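Local structure of CRISPR-associated protein,CRISPR-associated endonuclease Cas9 (Corynebacterium diphtheriae, 6JOO) at residues 825-830 with 894-899; 857-862 with 886-892; 900-905 with 921-926. The protein is an engineered fusion built from Cas9, which in nature is an RNA-guided, magnesium-dependent endonuclease that cuts invading double-stranded DNA in CRISPR immunity. All coordinates share one frame. Residue numbers count along the deposited sequence, not the author numbering.

Interaction 1: residues 825-830 with 894-899. With nucleotides of chain D.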
loop_
_atom_site.group_PDB
_atom_site.type_symbol
_atom_site.label_atom_id
_atom_site.label_comp_id
_atom_site.label_asym_id
_atom_site.label_seq_id
_atom_site.Cartn_x
_atom_site.Cartn_y
_atom_site.Cartn_z
ATOM N N VAL A 825 30.837 12.294 -9.864
ATOM C CA VAL A 825 31.158 13.678 -9.537
ATOM C C VAL A 825 32.638 13.795 -9.205
ATOM O O VAL A 825 33.189 12.963 -8.475
ATOM C CB VAL A 825 30.306 14.191 -8.355
ATOM C CG1 VAL A 825 30.660 15.633 -8.023
ATOM C CG2 VAL A 825 28.820 14.053 -8.660
ATOM N N ASP A 826 33.278 14.838 -9.735
ATOM C CA ASP A 826 34.658 15.187 -9.396
ATOM C C ASP A 826 34.603 16.184 -8.244
ATOM O O ASP A 826 34.324 17.369 -8.444
ATOM C CB ASP A 826 35.384 15.754 -10.612
ATOM C CG ASP A 826 36.826 16.145 -10.317
ATOM O OD1 ASP A 826 37.367 15.737 -9.265
ATOM O OD2 ASP A 826 37.419 16.869 -11.146
ATOM N N THR A 827 34.863 15.699 -7.033
ATOM C CA THR A 827 34.743 16.496 -5.820
ATOM C C THR A 827 36.036 17.206 -5.439
ATOM O O THR A 827 36.145 17.701 -4.313
ATOM C CB THR A 827 34.291 15.610 -4.657
ATOM O OG1 THR A 827 35.361 14.734 -4.285
ATOM C CG2 THR A 827 33.089 14.775 -5.061
ATOM N N SER A 828 37.017 17.263 -6.341
ATOM C CA SER A 828 38.280 17.901 -5.993
ATOM C C SER A 828 38.120 19.405 -5.814
ATOM O O SER A 828 38.794 20.003 -4.969
ATOM C CB SER A 828 39.335 17.600 -7.057
ATOM O OG SER A 828 38.960 18.122 -8.320
ATOM N N LYS A 829 37.223 20.031 -6.576
ATOM C CA LYS A 829 37.117 21.484 -6.591
ATOM C C LYS A 829 35.898 22.029 -5.859
ATOM O O LYS A 829 35.909 23.203 -5.473
ATOM C CB LYS A 829 37.096 21.997 -8.037
ATOM C CG LYS A 829 38.415 21.815 -8.776
ATOM C CD LYS A 829 38.270 22.108 -10.263
ATOM C CE LYS A 829 38.161 20.822 -11.074
ATOM N NZ LYS A 829 37.910 21.099 -12.517
ATOM N N ILE A 830 34.861 21.220 -5.649
ATOM C CA ILE A 830 33.578 21.705 -5.159
ATOM C C ILE A 830 33.175 21.074 -3.837
ATOM O O ILE A 830 32.110 21.408 -3.307
ATOM C CB ILE A 830 32.466 21.488 -6.206
ATOM C CG1 ILE A 830 32.274 19.990 -6.455
ATOM C CG2 ILE A 830 32.807 22.194 -7.504
ATOM C CD1 ILE A 830 31.256 19.671 -7.509
ATOM N N LYS A 894 26.998 25.337 -9.056
ATOM C CA LYS A 894 28.375 25.037 -8.679
ATOM C C LYS A 894 28.741 23.602 -9.036
ATOM O O LYS A 894 29.842 23.337 -9.532
ATOM C CB LYS A 894 28.573 25.288 -7.184
ATOM C CG LYS A 894 30.011 25.166 -6.706
ATOM C CD LYS A 894 30.089 25.254 -5.188
ATOM C CE LYS A 894 31.532 25.349 -4.711
ATOM N NZ LYS A 894 31.617 25.312 -3.222
ATOM N N LEU A 895 27.817 22.666 -8.808
ATOM C CA LEU A 895 28.105 21.251 -9.020
ATOM C C LEU A 895 28.334 20.941 -10.494
ATOM O O LEU A 895 29.285 20.240 -10.853
ATOM C CB LEU A 895 26.956 20.405 -8.468
ATOM C CG LEU A 895 26.957 18.910 -8.782
ATOM C CD1 LEU A 895 28.075 18.207 -8.043
ATOM C CD2 LEU A 895 25.618 18.284 -8.438
ATOM N N PHE A 896 27.465 21.449 -11.365
ATOM C CA PHE A 896 27.532 21.085 -12.774
ATOM C C PHE A 896 28.589 21.879 -13.524
ATOM O O PHE A 896 29.065 21.434 -14.575
ATOM C CB PHE A 896 26.162 21.276 -13.423
ATOM C CG PHE A 896 25.155 20.246 -13.008
ATOM C CD1 PHE A 896 25.532 18.925 -12.852
ATOM C CD2 PHE A 896 23.837 20.597 -12.761
ATOM C CE1 PHE A 896 24.616 17.971 -12.471
ATOM C CE2 PHE A 896 22.916 19.644 -12.374
ATOM C CZ PHE A 896 23.306 18.330 -12.229
ATOM N N SER A 897 28.972 23.042 -13.003
ATOM C CA SER A 897 29.961 23.860 -13.694
ATOM C C SER A 897 31.370 23.327 -13.481
ATOM O O SER A 897 32.174 23.293 -14.419
ATOM C CB SER A 897 29.855 25.309 -13.225
ATOM O OG SER A 897 28.546 25.809 -13.440
ATOM N N ASP A 898 31.684 22.895 -12.259
ATOM C CA ASP A 898 33.038 22.495 -11.894
ATOM C C ASP A 898 33.114 21.069 -11.359
ATOM O O ASP A 898 34.155 20.678 -10.817
ATOM C CB ASP A 898 33.614 23.469 -10.858
ATOM C CG ASP A 898 33.625 24.908 -11.350
ATOM O OD1 ASP A 898 33.913 25.132 -12.544
ATOM O OD2 ASP A 898 33.341 25.818 -10.539
ATOM N N GLY A 899 32.051 20.281 -11.494
ATOM C CA GLY A 899 32.047 18.948 -10.923
ATOM C C GLY A 899 32.261 17.848 -11.937
ATOM O O GLY A 899 32.528 16.701 -11.564
ATOM P P DA D 2 28.128 25.060 -1.880
ATOM O OP1 DA D 2 29.341 24.226 -2.024
ATOM O OP2 DA D 2 26.830 24.598 -2.420
ATOM O "O5'" DA D 2 27.926 25.369 -0.329
ATOM C "C5'" DA D 2 29.045 25.620 0.498
ATOM C "C4'" DA D 2 28.594 25.992 1.897
ATOM O "O4'" DA D 2 27.570 27.008 1.818
ATOM C "C3'" DA D 2 27.999 24.841 2.710
ATOM O "O3'" DA D 2 28.758 24.643 3.887
ATOM C "C2'" DA D 2 26.561 25.278 3.026
ATOM C "C1'" DA D 2 26.596 26.783 2.806
ATOM N N9 DA D 2 25.330 27.325 2.311
ATOM C C8 DA D 2 24.887 27.299 1.022
ATOM N N7 DA D 2 23.717 27.863 0.851
ATOM C C5 DA D 2 23.363 28.291 2.116
ATOM C C6 DA D 2 22.227 28.966 2.604
ATOM N N6 DA D 2 21.201 29.334 1.827
ATOM N N1 DA D 2 22.183 29.247 3.922
ATOM C C2 DA D 2 23.211 28.874 4.693
ATOM N N3 DA D 2 24.332 28.234 4.350
ATOM C C4 DA D 2 24.346 27.970 3.034
ATOM O "O5'" DC D 1 27.095 29.402 -5.724
ATOM C "C5'" DC D 1 27.174 28.225 -4.927
ATOM C "C4'" DC D 1 27.790 28.531 -3.574
ATOM O "O4'" DC D 1 27.265 29.777 -3.075
ATOM C "C3'" DC D 1 27.482 27.515 -2.495
ATOM O "O3'" DC D 1 28.451 26.491 -2.526
ATOM C "C2'" DC D 1 27.585 28.336 -1.206
ATOM C "C1'" DC D 1 27.248 29.760 -1.659
ATOM N N1 DC D 1 25.913 30.249 -1.196
ATOM C C2 DC D 1 25.682 30.475 0.168
ATOM O O2 DC D 1 26.589 30.258 0.981
ATOM N N3 DC D 1 24.465 30.927 0.561
ATOM C C4 DC D 1 23.512 31.152 -0.345
ATOM N N4 DC D 1 22.328 31.597 0.089
ATOM C C5 DC D 1 23.730 30.933 -1.736
ATOM C C6 DC D 1 24.932 30.488 -2.113
#

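Interaction 2: residues 857-862 with 886-892. With nucleotides of chain C; nucleotides of chain D.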
loop_
_atom_site.group_PDB
_atom_site.type_symbol
_atom_site.label_atom_id
_atom_site.label_comp_id
_atom_site.label_asym_id
_atom_site.label_seq_id
_atom_site.Cartn_x
_atom_site.Cartn_y
_atom_site.Cartn_z
ATOM N N SER A 857 17.526 25.288 -5.972
ATOM C CA SER A 857 18.871 25.485 -6.491
ATOM C C SER A 857 19.880 24.496 -5.924
ATOM O O SER A 857 21.078 24.638 -6.197
ATOM C CB SER A 857 19.345 26.914 -6.194
ATOM O OG SER A 857 19.196 27.206 -4.818
ATOM N N LYS A 858 19.440 23.507 -5.148
ATOM C CA LYS A 858 20.337 22.586 -4.471
ATOM C C LYS A 858 19.848 21.161 -4.649
ATOM O O LYS A 858 18.645 20.901 -4.671
ATOM C CB LYS A 858 20.454 22.893 -2.973
ATOM C CG LYS A 858 21.199 24.165 -2.662
ATOM C CD LYS A 858 21.091 24.527 -1.195
ATOM C CE LYS A 858 22.087 25.618 -0.843
ATOM N NZ LYS A 858 22.054 26.740 -1.823
ATOM N N LEU A 859 20.805 20.248 -4.770
ATOM C CA LEU A 859 20.562 18.816 -4.806
ATOM C C LEU A 859 20.806 18.209 -3.434
ATOM O O LEU A 859 21.552 18.751 -2.616
ATOM C CB LEU A 859 21.474 18.143 -5.827
ATOM C CG LEU A 859 20.915 17.971 -7.228
ATOM C CD1 LEU A 859 22.041 17.616 -8.170
ATOM C CD2 LEU A 859 19.869 16.876 -7.205
ATOM N N ARG A 860 20.181 17.060 -3.193
ATOM C CA ARG A 860 20.459 16.252 -2.011
ATOM C C ARG A 860 21.149 14.975 -2.471
ATOM O O ARG A 860 20.503 14.084 -3.033
ATOM C CB ARG A 860 19.189 15.930 -1.228
ATOM C CG ARG A 860 19.479 15.272 0.118
ATOM C CD ARG A 860 18.260 14.581 0.717
ATOM N NE ARG A 860 17.242 15.519 1.181
ATOM C CZ ARG A 860 17.118 15.930 2.439
ATOM N NH1 ARG A 860 17.954 15.486 3.367
ATOM N NH2 ARG A 860 16.155 16.783 2.767
ATOM N N LEU A 861 22.452 14.884 -2.226
ATOM C CA LEU A 861 23.259 13.753 -2.652
ATOM C C LEU A 861 23.874 13.055 -1.450
ATOM O O LEU A 861 24.210 13.685 -0.446
ATOM C CB LEU A 861 24.368 14.188 -3.609
ATOM C CG LEU A 861 23.946 15.068 -4.784
ATOM C CD1 LEU A 861 25.146 15.377 -5.667
ATOM C CD2 LEU A 861 22.838 14.401 -5.585
ATOM N N ARG A 862 24.036 11.745 -1.572
ATOM C CA ARG A 862 24.664 10.902 -0.584
ATOM C C ARG A 862 25.632 9.949 -1.295
ATOM O O ARG A 862 25.453 9.666 -2.476
ATOM C CB ARG A 862 23.633 10.088 0.212
ATOM C CG ARG A 862 22.820 10.913 1.190
ATOM C CD ARG A 862 22.074 10.021 2.171
ATOM N NE ARG A 862 21.255 10.789 3.106
ATOM C CZ ARG A 862 19.973 11.078 2.909
ATOM N NH1 ARG A 862 19.361 10.662 1.809
ATOM N NH2 ARG A 862 19.299 11.779 3.813
ATOM N N PRO A 886 21.704 15.605 6.695
ATOM C CA PRO A 886 20.826 15.565 5.521
ATOM C C PRO A 886 21.536 15.160 4.233
ATOM O O PRO A 886 20.885 15.038 3.196
ATOM C CB PRO A 886 20.344 17.008 5.421
ATOM C CG PRO A 886 21.538 17.795 5.855
ATOM C CD PRO A 886 22.238 16.962 6.916
ATOM N N GLY A 887 22.847 14.967 4.298
ATOM C CA GLY A 887 23.634 14.625 3.130
ATOM C C GLY A 887 24.278 15.848 2.507
ATOM O O GLY A 887 24.095 16.990 2.938
ATOM N N TRP A 888 25.061 15.580 1.469
ATOM C CA TRP A 888 25.678 16.651 0.701
ATOM C C TRP A 888 24.600 17.428 -0.042
ATOM O O TRP A 888 23.772 16.841 -0.746
ATOM C CB TRP A 888 26.705 16.080 -0.275
ATOM C CG TRP A 888 27.522 17.121 -0.978
ATOM C CD1 TRP A 888 27.695 18.419 -0.602
ATOM C CD2 TRP A 888 28.274 16.950 -2.187
ATOM N NE1 TRP A 888 28.511 19.067 -1.498
ATOM C CE2 TRP A 888 28.878 18.188 -2.481
ATOM C CE3 TRP A 888 28.494 15.870 -3.050
ATOM C CZ2 TRP A 888 29.687 18.377 -3.601
ATOM C CZ3 TRP A 888 29.298 16.061 -4.161
ATOM C CH2 TRP A 888 29.884 17.304 -4.426
ATOM N N LEU A 889 24.607 18.752 0.123
ATOM C CA LEU A 889 23.586 19.639 -0.431
ATOM C C LEU A 889 24.248 20.654 -1.359
ATOM O O LEU A 889 24.230 21.863 -1.086
ATOM C CB LEU A 889 22.809 20.342 0.681
ATOM C CG LEU A 889 22.155 19.427 1.724
ATOM C CD1 LEU A 889 21.502 20.223 2.848
ATOM C CD2 LEU A 889 21.137 18.509 1.072
ATOM N N PRO A 890 24.826 20.202 -2.471
ATOM C CA PRO A 890 25.547 21.127 -3.348
ATOM C C PRO A 890 24.597 22.004 -4.142
ATOM O O PRO A 890 23.457 21.631 -4.426
ATOM C CB PRO A 890 26.334 20.193 -4.269
ATOM C CG PRO A 890 25.476 18.986 -4.361
ATOM C CD PRO A 890 24.778 18.842 -3.037
ATOM N N ALA A 891 25.079 23.190 -4.497
ATOM C CA ALA A 891 24.335 24.038 -5.414
ATOM C C ALA A 891 24.401 23.460 -6.820
ATOM O O ALA A 891 25.439 22.951 -7.251
ATOM C CB ALA A 891 24.883 25.464 -5.401
ATOM N N VAL A 892 23.279 23.541 -7.534
ATOM C CA VAL A 892 23.196 22.957 -8.869
ATOM C C VAL A 892 24.188 23.626 -9.813
ATOM O O VAL A 892 24.876 22.951 -10.590
ATOM C CB VAL A 892 21.751 23.053 -9.389
ATOM C CG1 VAL A 892 21.704 22.898 -10.903
ATOM C CG2 VAL A 892 20.884 22.004 -8.702
ATOM P P DG C 2 16.092 12.130 2.599
ATOM O OP1 DG C 2 16.707 11.650 1.342
ATOM O OP2 DG C 2 16.923 12.843 3.598
ATOM O "O5'" DG C 2 14.812 13.028 2.251
ATOM C "C5'" DG C 2 13.956 12.658 1.180
ATOM C "C4'" DG C 2 12.683 13.485 1.189
ATOM O "O4'" DG C 2 12.068 13.397 2.493
ATOM C "C3'" DG C 2 12.873 14.973 0.932
ATOM O "O3'" DG C 2 12.830 15.237 -0.470
ATOM C "C2'" DG C 2 11.671 15.576 1.648
ATOM C "C1'" DG C 2 11.498 14.643 2.846
ATOM N N9 DG C 2 12.134 15.115 4.079
ATOM C C8 DG C 2 13.342 14.710 4.598
ATOM N N7 DG C 2 13.648 15.297 5.724
ATOM C C5 DG C 2 12.574 16.139 5.972
ATOM C C6 DG C 2 12.340 17.026 7.049
ATOM O O6 DG C 2 13.061 17.250 8.030
ATOM N N1 DG C 2 11.126 17.691 6.912
ATOM C C2 DG C 2 10.251 17.520 5.870
ATOM N N2 DG C 2 9.128 18.249 5.912
ATOM N N3 DG C 2 10.456 16.691 4.854
ATOM C C4 DG C 2 11.632 16.037 4.970
ATOM P P DA D 2 28.128 25.060 -1.880
ATOM O OP1 DA D 2 29.341 24.226 -2.024
ATOM O OP2 DA D 2 26.830 24.598 -2.420
ATOM O "O5'" DA D 2 27.926 25.369 -0.329
ATOM C "C5'" DA D 2 29.045 25.620 0.498
ATOM C "C4'" DA D 2 28.594 25.992 1.897
ATOM O "O4'" DA D 2 27.570 27.008 1.818
ATOM C "C3'" DA D 2 27.999 24.841 2.710
ATOM O "O3'" DA D 2 28.758 24.643 3.887
ATOM C "C2'" DA D 2 26.561 25.278 3.026
ATOM C "C1'" DA D 2 26.596 26.783 2.806
ATOM N N9 DA D 2 25.330 27.325 2.311
ATOM C C8 DA D 2 24.887 27.299 1.022
ATOM N N7 DA D 2 23.717 27.863 0.851
ATOM C C5 DA D 2 23.363 28.291 2.116
ATOM C C6 DA D 2 22.227 28.966 2.604
ATOM N N6 DA D 2 21.201 29.334 1.827
ATOM N N1 DA D 2 22.183 29.247 3.922
ATOM C C2 DA D 2 23.211 28.874 4.693
ATOM N N3 DA D 2 24.332 28.234 4.350
ATOM C C4 DA D 2 24.346 27.970 3.034
ATOM P P DG C 3 13.664 16.462 -1.093
ATOM O OP1 DG C 3 13.527 16.404 -2.567
ATOM O OP2 DG C 3 15.017 16.417 -0.499
ATOM O "O5'" DG C 3 12.942 17.773 -0.508
ATOM C "C5'" DG C 3 11.743 18.276 -1.105
ATOM C "C4'" DG C 3 10.935 19.102 -0.105
ATOM O "O4'" DG C 3 11.116 18.560 1.214
ATOM C "C3'" DG C 3 11.312 20.575 -0.025
ATOM O "O3'" DG C 3 10.381 21.332 -0.773
ATOM C "C2'" DG C 3 11.216 20.925 1.461
ATOM C "C1'" DG C 3 11.139 19.581 2.180
ATOM N N9 DG C 3 12.273 19.337 3.055
ATOM C C8 DG C 3 13.385 18.585 2.771
ATOM N N7 DG C 3 14.245 18.542 3.747
ATOM C C5 DG C 3 13.666 19.317 4.745
ATOM C C6 DG C 3 14.136 19.637 6.041
ATOM O O6 DG C 3 15.192 19.288 6.584
ATOM N N1 DG C 3 13.240 20.449 6.726
ATOM C C2 DG C 3 12.043 20.894 6.224
ATOM N N2 DG C 3 11.312 21.667 7.035
ATOM N N3 DG C 3 11.591 20.603 5.012
ATOM C C4 DG C 3 12.452 19.813 4.332
#

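Interaction 3: residues 900-905 with 921-926. With nucleotides of chain B.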
loop_
_atom_site.group_PDB
_atom_site.type_symbol
_atom_site.label_atom_id
_atom_site.label_comp_id
_atom_site.label_asym_id
_atom_site.label_seq_id
_atom_site.Cartn_x
_atom_site.Cartn_y
_atom_site.Cartn_z
ATOM N N ASN A 900 32.141 18.186 -13.220
ATOM C CA ASN A 900 32.295 17.228 -14.313
ATOM C C ASN A 900 31.403 16.006 -14.081
ATOM O O ASN A 900 31.864 14.870 -13.972
ATOM C CB ASN A 900 33.765 16.830 -14.468
ATOM C CG ASN A 900 34.071 16.249 -15.828
ATOM O OD1 ASN A 900 33.542 16.702 -16.844
ATOM N ND2 ASN A 900 34.932 15.240 -15.857
ATOM N N VAL A 901 30.105 16.274 -13.991
ATOM C CA VAL A 901 29.122 15.297 -13.536
ATOM C C VAL A 901 28.579 14.516 -14.724
ATOM O O VAL A 901 28.283 15.086 -15.780
ATOM C CB VAL A 901 27.985 15.994 -12.762
ATOM C CG1 VAL A 901 26.925 14.989 -12.333
ATOM C CG2 VAL A 901 28.536 16.740 -11.556
ATOM N N THR A 902 28.448 13.201 -14.543
ATOM C CA THR A 902 27.864 12.301 -15.528
ATOM C C THR A 902 26.752 11.504 -14.863
ATOM O O THR A 902 26.957 10.924 -13.791
ATOM C CB THR A 902 28.913 11.345 -16.109
ATOM O OG1 THR A 902 30.056 12.089 -16.544
ATOM C CG2 THR A 902 28.343 10.580 -17.290
ATOM N N VAL A 903 25.584 11.484 -15.493
ATOM C CA VAL A 903 24.443 10.709 -15.020
ATOM C C VAL A 903 24.555 9.300 -15.586
ATOM O O VAL A 903 24.654 9.120 -16.804
ATOM C CB VAL A 903 23.123 11.376 -15.442
ATOM C CG1 VAL A 903 21.923 10.648 -14.858
ATOM C CG2 VAL A 903 23.120 12.840 -15.040
ATOM N N VAL A 904 24.537 8.300 -14.709
ATOM C CA VAL A 904 24.849 6.921 -15.071
ATOM C C VAL A 904 23.589 6.075 -14.939
ATOM O O VAL A 904 23.004 5.986 -13.853
ATOM C CB VAL A 904 25.985 6.361 -14.203
ATOM C CG1 VAL A 904 26.329 4.939 -14.610
ATOM C CG2 VAL A 904 27.201 7.252 -14.309
ATOM N N ARG A 905 23.177 5.454 -16.043
ATOM C CA ARG A 905 22.080 4.495 -16.064
ATOM C C ARG A 905 22.628 3.133 -16.463
ATOM O O ARG A 905 23.518 3.041 -17.313
ATOM C CB ARG A 905 20.970 4.922 -17.031
ATOM C CG ARG A 905 19.978 5.928 -16.462
ATOM C CD ARG A 905 20.592 7.306 -16.244
ATOM N NE ARG A 905 19.641 8.233 -15.633
ATOM C CZ ARG A 905 19.006 9.200 -16.288
ATOM N NH1 ARG A 905 18.157 9.992 -15.645
ATOM N NH2 ARG A 905 19.223 9.382 -17.584
ATOM N N PRO A 921 16.126 4.804 -20.183
ATOM C CA PRO A 921 17.031 5.823 -19.637
ATOM C C PRO A 921 18.477 5.525 -20.003
ATOM O O PRO A 921 18.921 4.377 -19.963
ATOM C CB PRO A 921 16.796 5.731 -18.126
ATOM C CG PRO A 921 15.402 5.232 -18.005
ATOM C CD PRO A 921 15.208 4.284 -19.155
ATOM N N VAL A 922 19.208 6.574 -20.378
ATOM C CA VAL A 922 20.536 6.422 -20.955
ATOM C C VAL A 922 21.523 7.334 -20.236
ATOM O O VAL A 922 21.162 8.398 -19.726
ATOM C CB VAL A 922 20.508 6.699 -22.478
ATOM C CG1 VAL A 922 21.289 7.961 -22.844
ATOM C CG2 VAL A 922 21.020 5.492 -23.236
ATOM N N THR A 923 22.778 6.891 -20.183
ATOM C CA THR A 923 23.835 7.666 -19.544
ATOM C C THR A 923 24.167 8.898 -20.376
ATOM O O THR A 923 24.354 8.806 -21.592
ATOM C CB THR A 923 25.084 6.801 -19.360
ATOM O OG1 THR A 923 24.861 5.846 -18.314
ATOM C CG2 THR A 923 26.302 7.659 -19.029
ATOM N N TRP A 924 24.236 10.054 -19.718
ATOM C CA TRP A 924 24.556 11.307 -20.384
ATOM C C TRP A 924 25.431 12.151 -19.469
ATOM O O TRP A 924 25.463 11.954 -18.253
ATOM C CB TRP A 924 23.293 12.076 -20.794
ATOM C CG TRP A 924 22.397 12.431 -19.647
ATOM C CD1 TRP A 924 21.590 11.587 -18.943
ATOM C CD2 TRP A 924 22.205 13.734 -19.083
ATOM N NE1 TRP A 924 20.913 12.279 -17.969
ATOM C CE2 TRP A 924 21.272 13.599 -18.034
ATOM C CE3 TRP A 924 22.733 14.998 -19.359
ATOM C CZ2 TRP A 924 20.856 14.680 -17.264
ATOM C CZ3 TRP A 924 22.320 16.070 -18.592
ATOM C CH2 TRP A 924 21.391 15.904 -17.556
ATOM N N LYS A 925 26.145 13.094 -20.074
ATOM C CA LYS A 925 27.102 13.937 -19.374
ATOM C C LYS A 925 26.577 15.364 -19.322
ATOM O O LYS A 925 26.141 15.910 -20.339
ATOM C CB LYS A 925 28.468 13.896 -20.063
ATOM C CG LYS A 925 29.547 14.701 -19.362
ATOM C CD LYS A 925 30.916 14.381 -19.933
ATOM C CE LYS A 925 32.017 14.931 -19.045
ATOM N NZ LYS A 925 33.367 14.450 -19.449
ATOM N N VAL A 926 26.619 15.963 -18.135
ATOM C CA VAL A 926 26.132 17.323 -17.936
ATOM C C VAL A 926 27.230 18.283 -18.383
ATOM O O VAL A 926 28.249 18.431 -17.704
ATOM C CB VAL A 926 25.735 17.573 -16.476
ATOM C CG1 VAL A 926 25.057 18.926 -16.330
ATOM C CG2 VAL A 926 24.830 16.460 -15.974
ATOM P P C B 78 8.528 2.539 -13.340
ATOM O OP1 C B 78 7.599 3.658 -13.041
ATOM O OP2 C B 78 7.975 1.279 -13.894
ATOM O "O5'" C B 78 9.643 3.072 -14.345
ATOM C "C5'" C B 78 10.903 2.428 -14.449
ATOM C "C4'" C B 78 11.587 2.772 -15.748
ATOM O "O4'" C B 78 12.921 2.223 -15.762
ATOM C "C3'" C B 78 10.941 2.220 -17.007
ATOM O "O3'" C B 78 9.881 3.045 -17.449
ATOM C "C2'" C B 78 12.100 2.157 -18.001
ATOM O "O2'" C B 78 12.236 3.387 -18.689
ATOM C "C1'" C B 78 13.319 1.966 -17.086
ATOM N N1 C B 78 13.909 0.611 -17.167
ATOM C C2 C B 78 15.302 0.535 -17.206
ATOM O O2 C B 78 15.951 1.591 -17.147
ATOM N N3 C B 78 15.905 -0.675 -17.282
ATOM C C4 C B 78 15.162 -1.782 -17.338
ATOM N N4 C B 78 15.793 -2.958 -17.418
ATOM C C5 C B 78 13.736 -1.726 -17.314
ATOM C C6 C B 78 13.153 -0.523 -17.234
#

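Interaction 1: residues 825-830 with 894-899
There is no room for a side chain at Gly-899. An ideal CB on it would sit 2.9 Å from Ile-830 CD1 and 2.2 Å from Leu-895 O, so the bare backbone lets Ile-830 press in, with its CD1 3.6 Å from Gly-899 CA. That isoleucine is the centre of the contact. Its CD1 also meets Leu-895 CD1 at 3.5 Å, and its CG2 lies 3.7 Å from Asp-898 CB. Val-825 adds a second apolar touch, CG1 to Leu-895 CD1 at 3.6 Å. One backbone hydrogen bond ties the segments together, Asp-826 N to Gly-899 O at 2.7 Å. The carboxylate of Asp-826 serves its own loop: OD1 accepts from Ser-828 OG at 3.0 Å and, weakly, from Ser-828 N at 3.3 Å, an Asx turn. Lys-894 extends to the DNA, where its NZ bonds OP1 of DA2 of chain D at 2.8 Å. The contact thus sets helix 892-898 against the loop that leads from strand 822-824 to helix 833-842. Val-825 also packs on Trp-848 of strand 847-855, Leu-895 on Leu-859 and Leu-861 of strand 858-863, and Phe-896 on Phe-765 of strand 764-771.

Interaction 2: residues 857-862 with 886-892
Leu-861 and Pro-890 mark the apolar centre, with Leu-861 CD1 3.9 Å from Pro-890 CG and 4.3 Å from Trp-888 CE3. Leu-859 continues it, its CG 4.3 Å from Val-892 CG2, and Leu-895 of the following helix packs on both leucines, Trp-888 and Pro-890. Around this centre the backbones run roughly antiparallel, though 886-892 is too irregular to count as a strand. Leu-861 N bonds Trp-888 O at 2.8 Å, with a weak return from Trp-888 N to Leu-861 O, also 2.8 Å. Leu-859 N bonds Pro-890 O at 3.0 Å and Val-892 N reaches Ser-857 O at 2.8 Å. Gly-887, at phi 96°, takes a conformation that calls for glycine, just after the cis proline Pro-886. Pro-886 O accepts from Arg-860 NH1 at 3.0 Å.

At the polar edge the DNA takes over. Arg-862 grips the DG2 phosphate of chain C, NH1 to OP1 2.9 Å and NH2 to OP2 2.6 Å, while Asp-851 salt-bridges the same guanidinium. Arg-860 NE bonds OP2 of DG3 of chain C at 2.9 Å, and its NH2 lies 2.8 Å from that base's N7. Across the way, Ala-891 N, at a helix N-cap, holds OP2 of DA2 of chain D at 3.1 Å. Arginines meeting phosphates and a guanine's major-groove edge fit the PAM-interacting C-terminal domain of Cas9.

Interaction 3: residues 900-905 with 921-926
The pairing of 921-926 with 900-905 is antiparallel and adds strand 924-925 as an outermost strand of a five-stranded sheet in the Cas9 C-terminal domain. Pro-921 opens the segment with its CB 3.6 Å from Arg-905 CG and its CD 3.1 Å from O2' of C78 of the guide RNA, chain B. Val-922 contributes its carbonyl O, which takes a hydrogen bond from Arg-905 NH2 at 3.1 Å; the main charge partner of that arginine is Asp-821, and Trp-816 makes a cation-pi contact with it. Thr-923 stands in for a strand carbonyl, its OG1 accepting from Arg-905 N at 2.9 Å. Trp-924 forms the hydrogen-bonded pair with Val-903, N to O at 3.1 Å and O to N at 2.8 Å, and Val-903 CB sits over the face of its five-membered ring, 3.8 Å from the centroid, a CH-pi contact. Lys-925 faces Thr-902 in the non-hydrogen-bonded pair. Val-926 closes the run, its N bonded to Val-901 O at 3.0 Å.

All three contacts lie in the C-terminal domain, and helix 892-898 links them: it belongs to interaction 1, starts at the end of interaction 2's second segment and packs on Val-901 and Val-926 of interaction 3. Interaction 2 is the most deeply buried, whereas interactions 1 and 3 combine buried residues with exposed ones. Interactions 2 and 3 reach the two outermost strands of the same sheet without touching; interaction 1 touches both, through Leu-895 on Leu-859 and Phe-896 on Val-926. Chemistry follows place: one backbone bond, apolar packing against the sheet and a DNA-bound lysine in interaction 1; irregular pairing and DNA-bound arginines in interaction 2; true strand pairing in interaction 3, its Pro-921 end approaching the guide RNA.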